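Local structure of N-acetyltransferase domain-containing protein (Pyrococcus horikoshii, 1WWZ) at residues A[46-58]-A[67-79]. The protein binds acetyl coenzyme A and probably acts as an acyltransferase of the GNAT family, its acceptor substrate being unknown. Numbering follows the deposited sequence.
Sequences IKWCWKKASDGFF and VGFIVCDKDWFSK
Val71 lays CG2 over one face of the Phe57 ring, 3.8 Å from its centroid and 21° off the normal, which meets the geometry of a CH-pi contact. Its other methyl, CG1, set anti to the backbone N (chi1 180°), reaches Cys49 CB at 3.9 Å on helix 38-53. Phe69 runs nearly parallel to Phe57, planes at 12°, but slid so far that the rings barely overlap; Leu20 of helix 14-27 touches both. Along the backbone, Phe58 and Ile70 form an antiparallel hydrogen-bonded pair through two N-H…O bonds, and Cys72 N donates to Gly56 O at 2.7 Å. At the corner formed by Lys74 and Asp75, Lys74 NZ forms a salt bridge with Asp55 OD2 at 3.0 Å, from above the carboxylate plane, and Lys8 a second one with OD1. A methionine in place of Lys74 would probably leave OD2 without this charged mate and the corner less firmly tied to Asp55. Asp73 OD1 closes an Asx turn onto Asp75 N (2.8 Å) and takes a water bridging to Lys52 O; His89 holds OD2. The whole is a helix packed on the antiparallel hairpin 57-62/65-78 of the GNAT fold, with Ile70 beside Phe91 of the acetyl-CoA site.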
ATOM      1  N   ILE A  46      14.744  -0.872 -19.992  1.00 16.27           N
ATOM      2  CA  ILE A  46      13.342  -0.499 -19.827  1.00 15.72           C
ATOM      3  C   ILE A  46      12.468  -1.105 -20.926  1.00 15.72           C
ATOM      4  O   ILE A  46      11.359  -1.567 -20.657  1.00 15.18           O
ATOM      5  CB  ILE A  46      13.186   1.042 -19.787  1.00 15.46           C
ATOM      6  CG1 ILE A  46      13.880   1.585 -18.535  1.00 16.90           C
ATOM      7  CG2 ILE A  46      11.711   1.430 -19.775  1.00 15.61           C
ATOM      8  CD1 ILE A  46      13.900   3.099 -18.427  1.00 16.69           C
ATOM      9  N   LYS A  47      12.963  -1.120 -22.159  1.00 15.62           N
ATOM     10  CA  LYS A  47      12.200  -1.712 -23.260  1.00 16.74           C
ATOM     11  C   LYS A  47      12.024  -3.209 -23.011  1.00 16.15           C
ATOM     12  O   LYS A  47      10.947  -3.769 -23.234  1.00 15.55           O
ATOM     13  CB  LYS A  47      12.917  -1.489 -24.591  1.00 19.15           C
ATOM     14  CG  LYS A  47      12.955  -0.037 -25.033  1.00 21.58           C
ATOM     15  CD  LYS A  47      13.765   0.134 -26.312  1.00 23.80           C
ATOM     16  CE  LYS A  47      13.154  -0.632 -27.470  1.00 28.24           C
ATOM     17  NZ  LYS A  47      13.968  -0.480 -28.712  1.00 31.44           N
ATOM     18  N   TRP A  48      13.085  -3.854 -22.539  1.00 14.99           N
ATOM     19  CA  TRP A  48      13.037  -5.282 -22.244  1.00 15.75           C
ATOM     20  C   TRP A  48      12.020  -5.556 -21.133  1.00 16.48           C
ATOM     21  O   TRP A  48      11.257  -6.524 -21.209  1.00 15.79           O
ATOM     22  CB  TRP A  48      14.414  -5.782 -21.802  1.00 16.17           C
ATOM     23  CG  TRP A  48      14.471  -7.265 -21.572  1.00 14.39           C
ATOM     24  CD1 TRP A  48      14.689  -8.239 -22.509  1.00 15.58           C
ATOM     25  CD2 TRP A  48      14.270  -7.943 -20.328  1.00 15.57           C
ATOM     26  NE1 TRP A  48      14.639  -9.484 -21.920  1.00 15.79           N
ATOM     27  CE2 TRP A  48      14.387  -9.330 -20.581  1.00 16.31           C
ATOM     28  CE3 TRP A  48      14.008  -7.513 -19.019  1.00 16.57           C
ATOM     29  CZ2 TRP A  48      14.241 -10.292 -19.575  1.00 18.17           C
ATOM     30  CZ3 TRP A  48      13.863  -8.471 -18.015  1.00 18.19           C
ATOM     31  CH2 TRP A  48      13.984  -9.846 -18.302  1.00 18.84           C
ATOM     32  N   CYS A  49      12.013  -4.709 -20.106  1.00 15.45           N
ATOM     33  CA  CYS A  49      11.074  -4.876 -18.995  1.00 17.05           C
ATOM     34  C   CYS A  49       9.633  -4.739 -19.475  1.00 17.46           C
ATOM     35  O   CYS A  49       8.747  -5.475 -19.042  1.00 15.90           O
ATOM     36  CB  CYS A  49      11.332  -3.839 -17.903  1.00 16.48           C
ATOM     37  SG  CYS A  49      12.794  -4.150 -16.890  1.00 17.81           S
ATOM     38  N   TRP A  50       9.408  -3.781 -20.369  1.00 17.25           N
ATOM     39  CA  TRP A  50       8.077  -3.545 -20.917  1.00 18.62           C
ATOM     40  C   TRP A  50       7.596  -4.744 -21.726  1.00 18.88           C
ATOM     41  O   TRP A  50       6.462  -5.190 -21.573  1.00 20.30           O
ATOM     42  CB  TRP A  50       8.085  -2.294 -21.801  1.00 18.14           C
ATOM     43  CG  TRP A  50       6.779  -2.040 -22.502  1.00 18.76           C
ATOM     44  CD1 TRP A  50       6.499  -2.265 -23.819  1.00 18.14           C
ATOM     45  CD2 TRP A  50       5.574  -1.532 -21.914  1.00 19.39           C
ATOM     46  NE1 TRP A  50       5.194  -1.929 -24.090  1.00 18.86           N
ATOM     47  CE2 TRP A  50       4.603  -1.473 -22.939  1.00 20.62           C
ATOM     48  CE3 TRP A  50       5.219  -1.118 -20.623  1.00 21.29           C
ATOM     49  CZ2 TRP A  50       3.299  -1.019 -22.713  1.00 19.30           C
ATOM     50  CZ3 TRP A  50       3.917  -0.665 -20.397  1.00 20.75           C
ATOM     51  CH2 TRP A  50       2.976  -0.619 -21.442  1.00 20.64           C
ATOM     52  N   LYS A  51       8.461  -5.276 -22.581  1.00 19.80           N
ATOM     53  CA  LYS A  51       8.076  -6.413 -23.398  1.00 21.13           C
ATOM     54  C   LYS A  51       7.777  -7.637 -22.540  1.00 21.37           C
ATOM     55  O   LYS A  51       6.840  -8.385 -22.811  1.00 20.50           O
ATOM     56  CB  LYS A  51       9.180  -6.733 -24.410  1.00 23.36           C
ATOM     57  CG  LYS A  51       8.789  -7.796 -25.418  1.00 29.29           C
ATOM     58  CD  LYS A  51       9.851  -7.952 -26.487  1.00 33.19           C
ATOM     59  CE  LYS A  51       9.511  -9.089 -27.439  1.00 35.36           C
ATOM     60  NZ  LYS A  51      10.680  -9.446 -28.294  1.00 37.80           N
ATOM     61  N   LYS A  52       8.558  -7.812 -21.482  1.00 20.68           N
ATOM     62  CA  LYS A  52       8.406  -8.954 -20.594  1.00 21.29           C
ATOM     63  C   LYS A  52       7.272  -8.845 -19.580  1.00 20.29           C
ATOM     64  O   LYS A  52       6.622  -9.849 -19.266  1.00 19.89           O
ATOM     65  CB  LYS A  52       9.716  -9.182 -19.836  1.00 24.07           C
ATOM     66  CG  LYS A  52       9.963 -10.620 -19.428  1.00 29.38           C
ATOM     67  CD  LYS A  52      10.178 -11.495 -20.653  1.00 31.70           C
ATOM     68  CE  LYS A  52      11.294 -10.940 -21.532  1.00 35.14           C
ATOM     69  NZ  LYS A  52      10.816 -10.509 -22.882  1.00 37.36           N
ATOM     70  N   ALA A  53       7.020  -7.640 -19.072  1.00 19.50           N
ATOM     71  CA  ALA A  53       5.992  -7.470 -18.046  1.00 18.97           C
ATOM     72  C   ALA A  53       5.211  -6.155 -18.066  1.00 20.68           C
ATOM     73  O   ALA A  53       5.000  -5.534 -17.019  1.00 19.52           O
ATOM     74  CB  ALA A  53       6.634  -7.666 -16.669  1.00 19.85           C
ATOM     75  N   SER A  54       4.763  -5.740 -19.244  1.00 21.14           N
ATOM     76  CA  SER A  54       4.006  -4.500 -19.365  1.00 23.09           C
ATOM     77  C   SER A  54       2.781  -4.485 -18.450  1.00 23.26           C
ATOM     78  O   SER A  54       2.410  -3.440 -17.916  1.00 24.02           O
ATOM     79  CB  SER A  54       3.565  -4.297 -20.816  1.00 23.37           C
ATOM     80  OG  SER A  54       2.872  -5.435 -21.297  1.00 25.19           O
ATOM     81  N   ASP A  55       2.166  -5.648 -18.263  1.00 23.12           N
ATOM     82  CA  ASP A  55       0.978  -5.758 -17.425  1.00 24.70           C
ATOM     83  C   ASP A  55       1.205  -5.337 -15.973  1.00 23.50           C
ATOM     84  O   ASP A  55       0.251  -5.048 -15.258  1.00 22.67           O
ATOM     85  CB  ASP A  55       0.443  -7.194 -17.469  1.00 28.01           C
ATOM     86  CG  ASP A  55      -0.876  -7.349 -16.737  1.00 32.19           C
ATOM     87  OD1 ASP A  55      -1.792  -6.534 -16.981  1.00 32.92           O
ATOM     88  OD2 ASP A  55      -1.001  -8.288 -15.922  1.00 33.59           O
ATOM     89  N   GLY A  56       2.462  -5.298 -15.539  1.00 21.51           N
ATOM     90  CA  GLY A  56       2.756  -4.914 -14.166  1.00 18.80           C
ATOM     91  C   GLY A  56       3.706  -3.735 -14.075  1.00 18.40           C
ATOM     92  O   GLY A  56       4.463  -3.602 -13.114  1.00 18.00           O
ATOM     93  N   PHE A  57       3.664  -2.880 -15.090  1.00 17.87           N
ATOM     94  CA  PHE A  57       4.515  -1.698 -15.155  1.00 18.57           C
ATOM     95  C   PHE A  57       3.733  -0.544 -14.528  1.00 19.65           C
ATOM     96  O   PHE A  57       2.833   0.018 -15.152  1.00 21.26           O
ATOM     97  CB  PHE A  57       4.841  -1.397 -16.622  1.00 22.40           C
ATOM     98  CG  PHE A  57       6.174  -0.740 -16.834  1.00 21.12           C
ATOM     99  CD1 PHE A  57       7.188  -1.412 -17.510  1.00 23.44           C
ATOM    100  CD2 PHE A  57       6.406   0.556 -16.393  1.00 22.75           C
ATOM    101  CE1 PHE A  57       8.417  -0.798 -17.749  1.00 22.96           C
ATOM    102  CE2 PHE A  57       7.632   1.180 -16.623  1.00 23.04           C
ATOM    103  CZ  PHE A  57       8.639   0.500 -17.305  1.00 22.37           C
ATOM    104  N   PHE A  58       4.070  -0.207 -13.286  1.00 17.80           N
ATOM    105  CA  PHE A  58       3.395   0.864 -12.558  1.00 18.39           C
ATOM    106  C   PHE A  58       4.261   2.108 -12.454  1.00 18.90           C
ATOM    107  O   PHE A  58       5.462   2.017 -12.221  1.00 17.31           O
ATOM    108  CB  PHE A  58       3.044   0.396 -11.143  1.00 19.00           C
ATOM    109  CG  PHE A  58       1.961  -0.631 -11.100  1.00 19.21           C
ATOM    110  CD1 PHE A  58       0.626  -0.249 -11.146  1.00 19.67           C
ATOM    111  CD2 PHE A  58       2.272  -1.986 -11.044  1.00 18.58           C
ATOM    112  CE1 PHE A  58      -0.386  -1.201 -11.140  1.00 19.03           C
ATOM    113  CE2 PHE A  58       1.269  -2.949 -11.038  1.00 20.03           C
ATOM    114  CZ  PHE A  58      -0.065  -2.555 -11.087  1.00 19.10           C
ATOM    115  N   VAL A  67       7.544  10.278 -11.815  1.00 24.77           N
ATOM    116  CA  VAL A  67       8.639  10.532 -10.887  1.00 23.57           C
ATOM    117  C   VAL A  67       9.233   9.243 -10.342  1.00 21.40           C
ATOM    118  O   VAL A  67      10.197   9.269  -9.583  1.00 20.80           O
ATOM    119  CB  VAL A  67       8.180  11.406  -9.700  1.00 23.96           C
ATOM    120  CG1 VAL A  67       7.589  12.708 -10.216  1.00 23.76           C
ATOM    121  CG2 VAL A  67       7.173  10.654  -8.852  1.00 23.18           C
ATOM    122  N   GLY A  68       8.647   8.117 -10.732  1.00 18.89           N
ATOM    123  CA  GLY A  68       9.143   6.836 -10.269  1.00 16.91           C
ATOM    124  C   GLY A  68       8.366   5.704 -10.908  1.00 17.05           C
ATOM    125  O   GLY A  68       7.287   5.924 -11.455  1.00 16.43           O
ATOM    126  N   PHE A  69       8.915   4.496 -10.866  1.00 16.01           N
ATOM    127  CA  PHE A  69       8.217   3.357 -11.436  1.00 16.11           C
ATOM    128  C   PHE A  69       8.731   2.039 -10.899  1.00 14.74           C
ATOM    129  O   PHE A  69       9.814   1.963 -10.319  1.00 14.66           O
ATOM    130  CB  PHE A  69       8.278   3.392 -12.980  1.00 16.53           C
ATOM    131  CG  PHE A  69       9.643   3.126 -13.564  1.00 17.90           C
ATOM    132  CD1 PHE A  69      10.014   1.840 -13.944  1.00 19.85           C
ATOM    133  CD2 PHE A  69      10.539   4.172 -13.787  1.00 20.11           C
ATOM    134  CE1 PHE A  69      11.254   1.595 -14.545  1.00 18.92           C
ATOM    135  CE2 PHE A  69      11.781   3.941 -14.387  1.00 19.43           C
ATOM    136  CZ  PHE A  69      12.139   2.651 -14.767  1.00 20.61           C
ATOM    137  N   ILE A  70       7.920   1.005 -11.061  1.00 15.07           N
ATOM    138  CA  ILE A  70       8.290  -0.324 -10.607  1.00 15.01           C
ATOM    139  C   ILE A  70       7.747  -1.295 -11.644  1.00 14.23           C
ATOM    140  O   ILE A  70       6.662  -1.088 -12.192  1.00 15.74           O
ATOM    141  CB  ILE A  70       7.719  -0.612  -9.184  1.00 14.52           C
ATOM    142  CG1 ILE A  70       8.262  -1.944  -8.664  1.00 13.81           C
ATOM    143  CG2 ILE A  70       6.190  -0.597  -9.200  1.00 14.35           C
ATOM    144  CD1 ILE A  70       8.019  -2.157  -7.164  1.00 17.03           C
ATOM    145  N   VAL A  71       8.522  -2.329 -11.936  1.00 13.86           N
ATOM    146  CA  VAL A  71       8.140  -3.325 -12.930  1.00 15.05           C
ATOM    147  C   VAL A  71       7.875  -4.640 -12.223  1.00 13.77           C
ATOM    148  O   VAL A  71       8.790  -5.249 -11.679  1.00 14.01           O
ATOM    149  CB  VAL A  71       9.267  -3.506 -13.962  1.00 15.81           C
ATOM    150  CG1 VAL A  71       8.876  -4.553 -14.996  1.00 16.64           C
ATOM    151  CG2 VAL A  71       9.555  -2.167 -14.634  1.00 16.19           C
ATOM    152  N   CYS A  72       6.612  -5.058 -12.240  1.00 14.92           N
ATOM    153  CA  CYS A  72       6.170  -6.280 -11.571  1.00 15.58           C
ATOM    154  C   CYS A  72       5.819  -7.367 -12.582  1.00 15.86           C
ATOM    155  O   CYS A  72       4.963  -7.168 -13.441  1.00 18.18           O
ATOM    156  CB  CYS A  72       4.951  -5.957 -10.709  1.00 15.97           C
ATOM    157  SG  CYS A  72       5.110  -4.381  -9.820  1.00 19.64           S
ATOM    158  N   ASP A  73       6.474  -8.516 -12.465  1.00 15.13           N
ATOM    159  CA  ASP A  73       6.256  -9.632 -13.384  1.00 15.84           C
ATOM    160  C   ASP A  73       5.531 -10.782 -12.688  1.00 15.58           C
ATOM    161  O   ASP A  73       6.107 -11.450 -11.837  1.00 15.79           O
ATOM    162  CB  ASP A  73       7.608 -10.131 -13.902  1.00 16.54           C
ATOM    163  CG  ASP A  73       7.481 -10.999 -15.141  1.00 18.75           C
ATOM    164  OD1 ASP A  73       6.429 -11.648 -15.313  1.00 18.78           O
ATOM    165  OD2 ASP A  73       8.446 -11.036 -15.934  1.00 17.05           O
ATOM    166  N   LYS A  74       4.278 -11.024 -13.063  1.00 16.56           N
ATOM    167  CA  LYS A  74       3.505 -12.103 -12.449  1.00 17.23           C
ATOM    168  C   LYS A  74       3.841 -13.452 -13.077  1.00 17.86           C
ATOM    169  O   LYS A  74       3.362 -14.490 -12.623  1.00 18.33           O
ATOM    170  CB  LYS A  74       2.003 -11.834 -12.611  1.00 17.87           C
ATOM    171  CG  LYS A  74       1.522 -11.877 -14.057  1.00 22.14           C
ATOM    172  CD  LYS A  74       0.017 -11.667 -14.156  1.00 22.62           C
ATOM    173  CE  LYS A  74      -0.494 -11.942 -15.568  1.00 25.92           C
ATOM    174  NZ  LYS A  74       0.113 -11.040 -16.593  1.00 28.58           N
ATOM    175  N   ASP A  75       4.675 -13.435 -14.112  1.00 17.06           N
ATOM    176  CA  ASP A  75       5.029 -14.662 -14.815  1.00 18.47           C
ATOM    177  C   ASP A  75       6.535 -14.865 -14.973  1.00 17.99           C
ATOM    178  O   ASP A  75       7.047 -14.967 -16.088  1.00 17.00           O
ATOM    179  CB  ASP A  75       4.338 -14.654 -16.183  1.00 20.51           C
ATOM    180  CG  ASP A  75       4.599 -15.912 -16.982  1.00 22.79           C
ATOM    181  OD1 ASP A  75       4.553 -17.012 -16.395  1.00 20.99           O
ATOM    182  OD2 ASP A  75       4.834 -15.796 -18.205  1.00 22.45           O
ATOM    183  N   TRP A  76       7.241 -14.948 -13.850  1.00 17.89           N
ATOM    184  CA  TRP A  76       8.685 -15.129 -13.883  1.00 17.91           C
ATOM    185  C   TRP A  76       9.130 -16.507 -13.408  1.00 18.06           C
ATOM    186  O   TRP A  76       8.785 -16.945 -12.311  1.00 21.31           O
ATOM    187  CB  TRP A  76       9.365 -14.062 -13.023  1.00 16.86           C
ATOM    188  CG  TRP A  76      10.842 -14.048 -13.187  1.00 17.55           C
ATOM    189  CD1 TRP A  76      11.778 -14.458 -12.279  1.00 17.18           C
ATOM    190  CD2 TRP A  76      11.565 -13.621 -14.347  1.00 16.68           C
ATOM    191  NE1 TRP A  76      13.041 -14.312 -12.805  1.00 17.82           N
ATOM    192  CE2 TRP A  76      12.938 -13.801 -14.074  1.00 18.83           C
ATOM    193  CE3 TRP A  76      11.184 -13.106 -15.594  1.00 19.34           C
ATOM    194  CZ2 TRP A  76      13.937 -13.480 -15.002  1.00 19.57           C
ATOM    195  CZ3 TRP A  76      12.179 -12.788 -16.519  1.00 18.72           C
ATOM    196  CH2 TRP A  76      13.537 -12.979 -16.213  1.00 18.14           C
ATOM    197  N   PHE A  77       9.909 -17.199 -14.227  1.00 16.52           N
ATOM    198  CA  PHE A  77      10.365 -18.505 -13.803  1.00 17.01           C
ATOM    199  C   PHE A  77      11.691 -18.384 -13.069  1.00 16.50           C
ATOM    200  O   PHE A  77      12.633 -17.763 -13.558  1.00 16.88           O
ATOM    201  CB  PHE A  77      10.525 -19.456 -14.982  1.00 18.92           C
ATOM    202  CG  PHE A  77      10.694 -20.881 -14.560  1.00 21.65           C
ATOM    203  CD1 PHE A  77       9.583 -21.687 -14.337  1.00 23.80           C
ATOM    204  CD2 PHE A  77      11.959 -21.392 -14.300  1.00 23.80           C
ATOM    205  CE1 PHE A  77       9.733 -22.984 -13.853  1.00 24.80           C
ATOM    206  CE2 PHE A  77      12.116 -22.690 -13.814  1.00 25.07           C
ATOM    207  CZ  PHE A  77      11.001 -23.482 -13.592  1.00 23.60           C
ATOM    208  N   SER A  78      11.753 -18.977 -11.883  1.00 15.50           N
ATOM    209  CA  SER A  78      12.969 -18.942 -11.082  1.00 16.72           C
ATOM    210  C   SER A  78      13.578 -20.331 -10.974  1.00 17.01           C
ATOM    211  O   SER A  78      12.934 -21.263 -10.497  1.00 18.43           O
ATOM    212  CB  SER A  78      12.669 -18.418  -9.679  1.00 16.25           C
ATOM    213  OG  SER A  78      13.782 -18.641  -8.827  1.00 16.93           O
ATOM    214  N   LYS A  79      14.824 -20.459 -11.416  1.00 18.20           N
ATOM    215  CA  LYS A  79      15.528 -21.734 -11.360  1.00 20.27           C
ATOM    216  C   LYS A  79      15.802 -22.096  -9.907  1.00 21.45           C
ATOM    217  O   LYS A  79      15.962 -23.266  -9.570  1.00 21.02           O
ATOM    218  CB  LYS A  79      16.847 -21.641 -12.131  1.00 23.15           C
ATOM    219  CG  LYS A  79      16.680 -21.220 -13.588  1.00 25.30           C
ATOM    220  CD  LYS A  79      18.025 -21.113 -14.301  1.00 28.87           C
ATOM    221  CE  LYS A  79      18.702 -22.468 -14.421  1.00 29.09           C
ATOM    222  NZ  LYS A  79      17.881 -23.392 -15.246  1.00 28.12           N
TER
HETATM  223  O   HOH W   1       4.829 -11.126 -17.442  1.00 27.63           O